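PDB 6SLN: RagA protein, which probably imports substrates across the outer membrane of Porphyromonas gingivalis as a TonB-dependent receptor. Local coordinates for residues L675-L687 against E699-L711. Sequence-based numbering, arbitrary orientation.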
ATOM      1  N   LEU A 675       8.823 -22.614 -25.586  1.00 38.83           N
ATOM      2  CA  LEU A 675       8.497 -23.176 -24.283  1.00 40.35           C
ATOM      3  C   LEU A 675       7.161 -23.901 -24.328  1.00 42.95           C
ATOM      4  O   LEU A 675       6.159 -23.337 -24.763  1.00 50.80           O
ATOM      5  CB  LEU A 675       8.439 -22.069 -23.236  1.00 44.70           C
ATOM      6  CG  LEU A 675       8.676 -22.548 -21.798  1.00 45.92           C
ATOM      7  CD1 LEU A 675      10.002 -23.316 -21.677  1.00 49.08           C
ATOM      8  CD2 LEU A 675       8.673 -21.375 -20.866  1.00 31.97           C
ATOM      9  N   SER A 676       7.146 -25.148 -23.865  1.00 39.07           N
ATOM     10  CA  SER A 676       5.911 -25.918 -23.800  1.00 36.51           C
ATOM     11  C   SER A 676       5.963 -26.842 -22.584  1.00 46.06           C
ATOM     12  O   SER A 676       6.894 -26.792 -21.768  1.00 43.87           O
ATOM     13  CB  SER A 676       5.686 -26.676 -25.114  1.00 47.85           C
ATOM     14  OG  SER A 676       4.366 -27.206 -25.218  1.00 52.61           O
ATOM     15  N   TRP A 677       4.929 -27.668 -22.452  1.00 47.21           N
ATOM     16  CA  TRP A 677       4.854 -28.640 -21.372  1.00 45.00           C
ATOM     17  C   TRP A 677       6.097 -29.513 -21.314  1.00 54.15           C
ATOM     18  O   TRP A 677       6.666 -29.887 -22.347  1.00 54.64           O
ATOM     19  CB  TRP A 677       3.653 -29.548 -21.569  1.00 41.48           C
ATOM     20  CG  TRP A 677       2.392 -28.867 -21.386  1.00 43.05           C
ATOM     21  CD1 TRP A 677       1.771 -28.050 -22.278  1.00 43.14           C
ATOM     22  CD2 TRP A 677       1.551 -28.933 -20.235  1.00 44.55           C
ATOM     23  NE1 TRP A 677       0.588 -27.603 -21.756  1.00 48.77           N
ATOM     24  CE2 TRP A 677       0.427 -28.125 -20.499  1.00 49.67           C
ATOM     25  CE3 TRP A 677       1.629 -29.605 -19.015  1.00 34.89           C
ATOM     26  CZ2 TRP A 677      -0.606 -27.956 -19.576  1.00 49.29           C
ATOM     27  CZ3 TRP A 677       0.602 -29.447 -18.107  1.00 50.40           C
ATOM     28  CH2 TRP A 677      -0.499 -28.628 -18.389  1.00 51.77           C
ATOM     29  N   GLU A 678       6.506 -29.847 -20.088  1.00 55.47           N
ATOM     30  CA  GLU A 678       7.362 -31.001 -19.852  1.00 47.51           C
ATOM     31  C   GLU A 678       6.478 -32.243 -19.841  1.00 45.04           C
ATOM     32  O   GLU A 678       5.423 -32.259 -19.201  1.00 50.47           O
ATOM     33  CB  GLU A 678       8.119 -30.833 -18.535  1.00 38.89           C
ATOM     34  CG  GLU A 678       8.744 -32.084 -17.945  1.00 37.63           C
ATOM     35  CD  GLU A 678       9.453 -31.799 -16.605  1.00 47.69           C
ATOM     36  OE1 GLU A 678      10.477 -31.064 -16.651  1.00 43.13           O
ATOM     37  OE2 GLU A 678       8.988 -32.292 -15.526  1.00 35.93           O
ATOM     38  N   LYS A 679       6.854 -33.258 -20.603  1.00 50.77           N
ATOM     39  CA  LYS A 679       5.980 -34.404 -20.804  1.00 52.47           C
ATOM     40  C   LYS A 679       6.585 -35.636 -20.154  1.00 53.76           C
ATOM     41  O   LYS A 679       7.756 -35.965 -20.374  1.00 52.14           O
ATOM     42  CB  LYS A 679       5.688 -34.618 -22.291  1.00 50.18           C
ATOM     43  CG  LYS A 679       4.700 -33.562 -22.819  1.00 52.08           C
ATOM     44  CD  LYS A 679       4.203 -33.817 -24.235  1.00 55.36           C
ATOM     45  CE  LYS A 679       5.028 -33.055 -25.279  1.00 54.89           C
ATOM     46  NZ  LYS A 679       5.187 -31.594 -25.021  1.00 51.59           N
ATOM     47  N   GLN A 680       5.788 -36.279 -19.316  1.00 48.23           N
ATOM     48  CA  GLN A 680       6.201 -37.430 -18.551  1.00 41.38           C
ATOM     49  C   GLN A 680       5.358 -38.623 -18.957  1.00 50.15           C
ATOM     50  O   GLN A 680       4.189 -38.481 -19.325  1.00 53.33           O
ATOM     51  CB  GLN A 680       6.053 -37.179 -17.053  1.00 44.23           C
ATOM     52  CG  GLN A 680       7.234 -36.440 -16.465  1.00 56.00           C
ATOM     53  CD  GLN A 680       7.179 -36.293 -14.956  1.00 53.97           C
ATOM     54  OE1 GLN A 680       6.653 -37.156 -14.241  1.00 54.81           O
ATOM     55  NE2 GLN A 680       7.707 -35.178 -14.466  1.00 50.22           N
ATOM     56  N   SER A 681       5.972 -39.799 -18.900  1.00 49.82           N
ATOM     57  CA  SER A 681       5.255 -41.052 -19.017  1.00 55.50           C
ATOM     58  C   SER A 681       5.582 -41.896 -17.798  1.00 53.29           C
ATOM     59  O   SER A 681       6.616 -41.703 -17.158  1.00 47.90           O
ATOM     60  CB  SER A 681       5.622 -41.797 -20.304  1.00 62.67           C
ATOM     61  OG  SER A 681       6.971 -42.215 -20.271  1.00 66.66           O
ATOM     62  N   GLN A 682       4.693 -42.832 -17.470  1.00 57.47           N
ATOM     63  CA  GLN A 682       4.932 -43.709 -16.328  1.00 60.50           C
ATOM     64  C   GLN A 682       4.305 -45.067 -16.594  1.00 65.52           C
ATOM     65  O   GLN A 682       3.078 -45.188 -16.674  1.00 72.41           O
ATOM     66  CB  GLN A 682       4.382 -43.117 -15.040  1.00 62.20           C
ATOM     67  CG  GLN A 682       4.978 -43.765 -13.813  1.00 64.27           C
ATOM     68  CD  GLN A 682       4.115 -43.603 -12.586  1.00 67.56           C
ATOM     69  OE1 GLN A 682       3.767 -44.585 -11.937  1.00 77.38           O
ATOM     70  NE2 GLN A 682       3.768 -42.366 -12.256  1.00 61.49           N
ATOM     71  N   PHE A 683       5.154 -46.081 -16.703  1.00 59.55           N
ATOM     72  CA  PHE A 683       4.719 -47.465 -16.707  1.00 59.74           C
ATOM     73  C   PHE A 683       4.750 -47.976 -15.273  1.00 62.93           C
ATOM     74  O   PHE A 683       5.720 -47.739 -14.547  1.00 65.79           O
ATOM     75  CB  PHE A 683       5.623 -48.303 -17.609  1.00 58.05           C
ATOM     76  CG  PHE A 683       5.469 -49.778 -17.422  1.00 59.88           C
ATOM     77  CD1 PHE A 683       4.287 -50.415 -17.752  1.00 62.04           C
ATOM     78  CD2 PHE A 683       6.514 -50.535 -16.917  1.00 63.47           C
ATOM     79  CE1 PHE A 683       4.153 -51.787 -17.584  1.00 68.35           C
ATOM     80  CE2 PHE A 683       6.387 -51.906 -16.743  1.00 63.91           C
ATOM     81  CZ  PHE A 683       5.206 -52.531 -17.077  1.00 66.52           C
ATOM     82  N   ASN A 684       3.678 -48.639 -14.854  1.00 59.30           N
ATOM     83  CA  ASN A 684       3.572 -49.101 -13.481  1.00 57.68           C
ATOM     84  C   ASN A 684       2.969 -50.489 -13.475  1.00 60.09           C
ATOM     85  O   ASN A 684       1.935 -50.712 -14.103  1.00 63.30           O
ATOM     86  CB  ASN A 684       2.710 -48.164 -12.632  1.00 58.73           C
ATOM     87  CG  ASN A 684       2.807 -48.475 -11.159  1.00 65.45           C
ATOM     88  OD1 ASN A 684       3.570 -47.848 -10.431  1.00 73.70           O
ATOM     89  ND2 ASN A 684       2.070 -49.489 -10.721  1.00 63.27           N
ATOM     90  N   PHE A 685       3.611 -51.409 -12.762  1.00 61.02           N
ATOM     91  CA  PHE A 685       3.180 -52.800 -12.680  1.00 67.52           C
ATOM     92  C   PHE A 685       3.092 -53.192 -11.213  1.00 76.18           C
ATOM     93  O   PHE A 685       4.101 -53.155 -10.503  1.00 74.55           O
ATOM     94  CB  PHE A 685       4.151 -53.720 -13.422  1.00 61.36           C
ATOM     95  CG  PHE A 685       3.915 -55.161 -13.154  1.00 72.84           C
ATOM     96  CD1 PHE A 685       4.556 -55.806 -12.105  1.00 79.22           C
ATOM     97  CD2 PHE A 685       3.034 -55.879 -13.939  1.00 83.10           C
ATOM     98  CE1 PHE A 685       4.323 -57.143 -11.845  1.00 85.32           C
ATOM     99  CE2 PHE A 685       2.804 -57.214 -13.696  1.00 87.20           C
ATOM    100  CZ  PHE A 685       3.450 -57.849 -12.646  1.00 87.77           C
ATOM    101  N   GLY A 686       1.901 -53.595 -10.760  1.00 81.08           N
ATOM    102  CA  GLY A 686       1.656 -53.758  -9.344  1.00 80.81           C
ATOM    103  C   GLY A 686       1.040 -55.097  -8.985  1.00 77.49           C
ATOM    104  O   GLY A 686       0.497 -55.814  -9.825  1.00 83.75           O
ATOM    105  N   LEU A 687       1.120 -55.409  -7.694  1.00 65.19           N
ATOM    106  CA  LEU A 687       0.568 -56.654  -7.172  1.00 61.22           C
ATOM    107  C   LEU A 687       0.064 -56.403  -5.760  1.00 67.32           C
ATOM    108  O   LEU A 687       0.870 -56.190  -4.853  1.00 71.83           O
ATOM    109  CB  LEU A 687       1.615 -57.755  -7.180  1.00 56.28           C
ATOM    110  CG  LEU A 687       1.028 -59.158  -7.202  1.00 61.72           C
ATOM    111  CD1 LEU A 687       0.398 -59.451  -8.547  1.00 58.34           C
ATOM    112  CD2 LEU A 687       2.089 -60.205  -6.846  1.00 61.11           C
ATOM    113  N   GLU A 699       1.385 -55.021  -0.738  1.00 74.48           N
ATOM    114  CA  GLU A 699       1.304 -54.470  -2.085  1.00 70.70           C
ATOM    115  C   GLU A 699       2.702 -54.096  -2.547  1.00 75.13           C
ATOM    116  O   GLU A 699       3.396 -53.327  -1.873  1.00 73.38           O
ATOM    117  CB  GLU A 699       0.378 -53.261  -2.136  1.00 70.19           C
ATOM    118  CG  GLU A 699       0.254 -52.663  -3.524  1.00 83.66           C
ATOM    119  CD  GLU A 699      -1.188 -52.452  -3.937  1.00 97.48           C
ATOM    120  OE1 GLU A 699      -1.450 -52.407  -5.163  1.00 97.23           O
ATOM    121  OE2 GLU A 699      -2.054 -52.331  -3.037  1.00102.33           O
ATOM    122  N   VAL A 700       3.113 -54.668  -3.678  1.00 79.84           N
ATOM    123  CA  VAL A 700       4.334 -54.288  -4.383  1.00 75.23           C
ATOM    124  C   VAL A 700       3.932 -53.586  -5.673  1.00 67.82           C
ATOM    125  O   VAL A 700       2.962 -53.983  -6.332  1.00 63.78           O
ATOM    126  CB  VAL A 700       5.251 -55.492  -4.689  1.00 70.27           C
ATOM    127  CG1 VAL A 700       6.656 -55.001  -4.931  1.00 66.16           C
ATOM    128  CG2 VAL A 700       5.241 -56.490  -3.555  1.00 71.42           C
ATOM    129  N   ASP A 701       4.677 -52.544  -6.029  1.00 63.52           N
ATOM    130  CA  ASP A 701       4.446 -51.801  -7.264  1.00 63.46           C
ATOM    131  C   ASP A 701       5.796 -51.469  -7.878  1.00 66.82           C
ATOM    132  O   ASP A 701       6.570 -50.710  -7.293  1.00 74.52           O
ATOM    133  CB  ASP A 701       3.647 -50.527  -7.000  1.00 65.67           C
ATOM    134  CG  ASP A 701       2.160 -50.735  -7.151  1.00 72.77           C
ATOM    135  OD1 ASP A 701       1.682 -50.730  -8.308  1.00 76.09           O
ATOM    136  OD2 ASP A 701       1.472 -50.917  -6.117  1.00 72.68           O
ATOM    137  N   PHE A 702       6.085 -52.042  -9.037  1.00 64.56           N
ATOM    138  CA  PHE A 702       7.265 -51.691  -9.810  1.00 64.72           C
ATOM    139  C   PHE A 702       6.866 -50.665 -10.857  1.00 63.21           C
ATOM    140  O   PHE A 702       5.909 -50.877 -11.609  1.00 72.65           O
ATOM    141  CB  PHE A 702       7.878 -52.924 -10.478  1.00 73.51           C
ATOM    142  CG  PHE A 702       8.968 -52.605 -11.477  1.00 89.16           C
ATOM    143  CD1 PHE A 702      10.268 -52.360 -11.053  1.00 91.52           C
ATOM    144  CD2 PHE A 702       8.691 -52.543 -12.846  1.00 96.31           C
ATOM    145  CE1 PHE A 702      11.281 -52.062 -11.979  1.00 91.29           C
ATOM    146  CE2 PHE A 702       9.696 -52.247 -13.775  1.00 92.87           C
ATOM    147  CZ  PHE A 702      10.993 -52.009 -13.337  1.00 89.94           C
ATOM    148  N   TYR A 703       7.608 -49.569 -10.919  1.00 53.20           N
ATOM    149  CA  TYR A 703       7.319 -48.527 -11.886  1.00 55.65           C
ATOM    150  C   TYR A 703       8.586 -48.109 -12.611  1.00 58.79           C
ATOM    151  O   TYR A 703       9.705 -48.320 -12.134  1.00 60.36           O
ATOM    152  CB  TYR A 703       6.719 -47.298 -11.215  1.00 57.34           C
ATOM    153  CG  TYR A 703       7.681 -46.639 -10.266  1.00 53.97           C
ATOM    154  CD1 TYR A 703       8.543 -45.642 -10.700  1.00 49.13           C
ATOM    155  CD2 TYR A 703       7.741 -47.025  -8.938  1.00 55.06           C
ATOM    156  CE1 TYR A 703       9.429 -45.046  -9.837  1.00 50.77           C
ATOM    157  CE2 TYR A 703       8.619 -46.429  -8.064  1.00 53.47           C
ATOM    158  CZ  TYR A 703       9.459 -45.440  -8.515  1.00 56.09           C
ATOM    159  OH  TYR A 703      10.336 -44.847  -7.639  1.00 60.50           O
ATOM    160  N   VAL A 704       8.386 -47.478 -13.766  1.00 56.50           N
ATOM    161  CA  VAL A 704       9.450 -46.780 -14.478  1.00 59.55           C
ATOM    162  C   VAL A 704       8.845 -45.521 -15.072  1.00 62.56           C
ATOM    163  O   VAL A 704       7.850 -45.583 -15.807  1.00 65.61           O
ATOM    164  CB  VAL A 704      10.124 -47.625 -15.575  1.00 54.76           C
ATOM    165  CG1 VAL A 704       9.099 -48.187 -16.534  1.00 59.05           C
ATOM    166  CG2 VAL A 704      11.138 -46.772 -16.318  1.00 48.17           C
ATOM    167  N   ARG A 705       9.440 -44.384 -14.746  1.00 62.01           N
ATOM    168  CA  ARG A 705       8.883 -43.070 -15.014  1.00 53.57           C
ATOM    169  C   ARG A 705       9.906 -42.283 -15.818  1.00 49.96           C
ATOM    170  O   ARG A 705      11.086 -42.230 -15.456  1.00 51.79           O
ATOM    171  CB  ARG A 705       8.512 -42.378 -13.682  1.00 45.29           C
ATOM    172  CG  ARG A 705       8.713 -40.892 -13.632  1.00 51.63           C
ATOM    173  CD  ARG A 705       8.328 -40.344 -12.269  1.00 55.99           C
ATOM    174  NE  ARG A 705       8.081 -38.907 -12.356  1.00 54.24           N
ATOM    175  CZ  ARG A 705       8.129 -38.087 -11.319  1.00 59.27           C
ATOM    176  NH1 ARG A 705       8.404 -38.569 -10.118  1.00 58.58           N
ATOM    177  NH2 ARG A 705       7.895 -36.790 -11.485  1.00 69.42           N
ATOM    178  N   THR A 706       9.464 -41.706 -16.921  1.00 53.93           N
ATOM    179  CA  THR A 706      10.360 -41.045 -17.852  1.00 57.44           C
ATOM    180  C   THR A 706       9.895 -39.621 -18.083  1.00 54.51           C
ATOM    181  O   THR A 706       8.703 -39.380 -18.298  1.00 55.54           O
ATOM    182  CB  THR A 706      10.398 -41.781 -19.180  1.00 58.47           C
ATOM    183  OG1 THR A 706      10.263 -43.190 -18.941  1.00 55.41           O
ATOM    184  CG2 THR A 706      11.707 -41.497 -19.891  1.00 59.77           C
ATOM    185  N   THR A 707      10.836 -38.686 -18.050  1.00 51.50           N
ATOM    186  CA  THR A 707      10.545 -37.288 -18.331  1.00 53.57           C
ATOM    187  C   THR A 707      11.248 -36.847 -19.607  1.00 54.32           C
ATOM    188  O   THR A 707      12.458 -37.046 -19.756  1.00 54.02           O
ATOM    189  CB  THR A 707      10.943 -36.389 -17.158  1.00 54.52           C
ATOM    190  OG1 THR A 707      10.420 -36.923 -15.929  1.00 39.02           O
ATOM    191  CG2 THR A 707      10.413 -34.987 -17.388  1.00 57.57           C
ATOM    192  N   ASN A 708      10.479 -36.255 -20.523  1.00 52.59           N
ATOM    193  CA  ASN A 708      10.957 -35.758 -21.808  1.00 53.63           C
ATOM    194  C   ASN A 708      10.420 -34.354 -22.033  1.00 51.41           C
ATOM    195  O   ASN A 708       9.472 -33.926 -21.373  1.00 46.45           O
ATOM    196  CB  ASN A 708      10.530 -36.671 -22.968  1.00 57.85           C
ATOM    197  CG  ASN A 708      11.608 -37.652 -23.358  1.00 65.45           C
ATOM    198  OD1 ASN A 708      11.719 -38.729 -22.778  1.00 71.18           O
ATOM    199  ND2 ASN A 708      12.438 -37.264 -24.323  1.00 69.26           N
ATOM    200  N   ASP A 709      11.007 -33.656 -23.013  1.00 52.02           N
ATOM    201  CA  ASP A 709      10.803 -32.212 -23.177  1.00 52.01           C
ATOM    202  C   ASP A 709      11.072 -31.495 -21.853  1.00 57.81           C
ATOM    203  O   ASP A 709      10.364 -30.563 -21.457  1.00 55.84           O
ATOM    204  CB  ASP A 709       9.402 -31.898 -23.707  1.00 51.70           C
ATOM    205  CG  ASP A 709       9.216 -32.320 -25.152  1.00 60.32           C
ATOM    206  OD1 ASP A 709      10.041 -33.111 -25.622  1.00 64.42           O
ATOM    207  OD2 ASP A 709       8.259 -31.867 -25.820  1.00 66.09           O
ATOM    208  N   MET A 710      12.125 -31.946 -21.168  1.00 55.97           N
ATOM    209  CA  MET A 710      12.346 -31.608 -19.770  1.00 55.58           C
ATOM    210  C   MET A 710      12.460 -30.100 -19.563  1.00 45.63           C
ATOM    211  O   MET A 710      13.256 -29.423 -20.224  1.00 50.10           O
ATOM    212  CB  MET A 710      13.605 -32.323 -19.276  1.00 54.47           C
ATOM    213  CG  MET A 710      14.133 -31.837 -17.939  1.00 52.39           C
ATOM    214  SD  MET A 710      14.980 -33.144 -17.038  1.00 58.45           S
ATOM    215  CE  MET A 710      13.534 -34.023 -16.497  1.00 55.52           C
ATOM    216  N   LEU A 711      11.658 -29.572 -18.640  1.00 35.45           N
ATOM    217  CA  LEU A 711      11.706 -28.144 -18.334  1.00 38.86           C
ATOM    218  C   LEU A 711      12.919 -27.896 -17.463  1.00 45.92           C
ATOM    219  O   LEU A 711      12.884 -28.106 -16.251  1.00 54.13           O
ATOM    220  CB  LEU A 711      10.422 -27.682 -17.656  1.00 35.85           C
ATOM    221  CG  LEU A 711       9.388 -27.354 -18.724  1.00 38.41           C
ATOM    222  CD1 LEU A 711       7.967 -27.282 -18.180  1.00 51.34           C
ATOM    223  CD2 LEU A 711       9.811 -26.051 -19.409  1.00 34.53           C
TER
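K679 to L687 pair with V700 to N708 as antiparallel neighbours, the two strand axes running at 165° to each other and approaching to 4.5 Å. K679–N708, S681–T706, F683–V704, F685–F702 and L687–V700 are the hydrogen-bonded pairs, each joined by two N–H···O=C bonds. At the positions between them, CA–H groups point at carbonyl oxygens, as from Q680 CA to T706 O. Past N708 the second strand is interrupted: D709 takes up a left-handed backbone conformation, and the chain is caught again where L711 N donates to E678 OE1 at 2.8 Å, on the oxygen's anti side. E678 also lays CG against T707 CG2 (3.4 Å), and its OE1 is bonded by S151 OG as well.

The face bearing Q680, N684, D701 and R705 is polar and buried. Extended from CG to NE, R705 turns the side of its guanidinium to Q680, so that NE (2.9 Å) and NH2 (3.0 Å) both grip OE1 from one face of the amide, whose plane lies 39° from the guanidinium. R705 NH1 reaches H147 O and T707 OG1 bonds G150 O. Farther along, N684 ND2 donates to D701 OD1 at 2.7 Å, the oxygen lying in the amide plane; the same OD1 rests near the CA of G686.

On the other face, F683 has CG anti to its backbone N (chi1 166°), which carries the ring out beside V704, whose CG1 meets the ring edge, CD2 to CG1 being 3.5 Å. K679 lies alongside D709 in a salt bridge. This is a β-hairpin of the transmembrane barrel, flanked by strands 627-641 and 732-746; its polar face bonds to H147, G150 and S151, within the plug domain, as expected for a TonB-dependent receptor whose plug fills the barrel lumen.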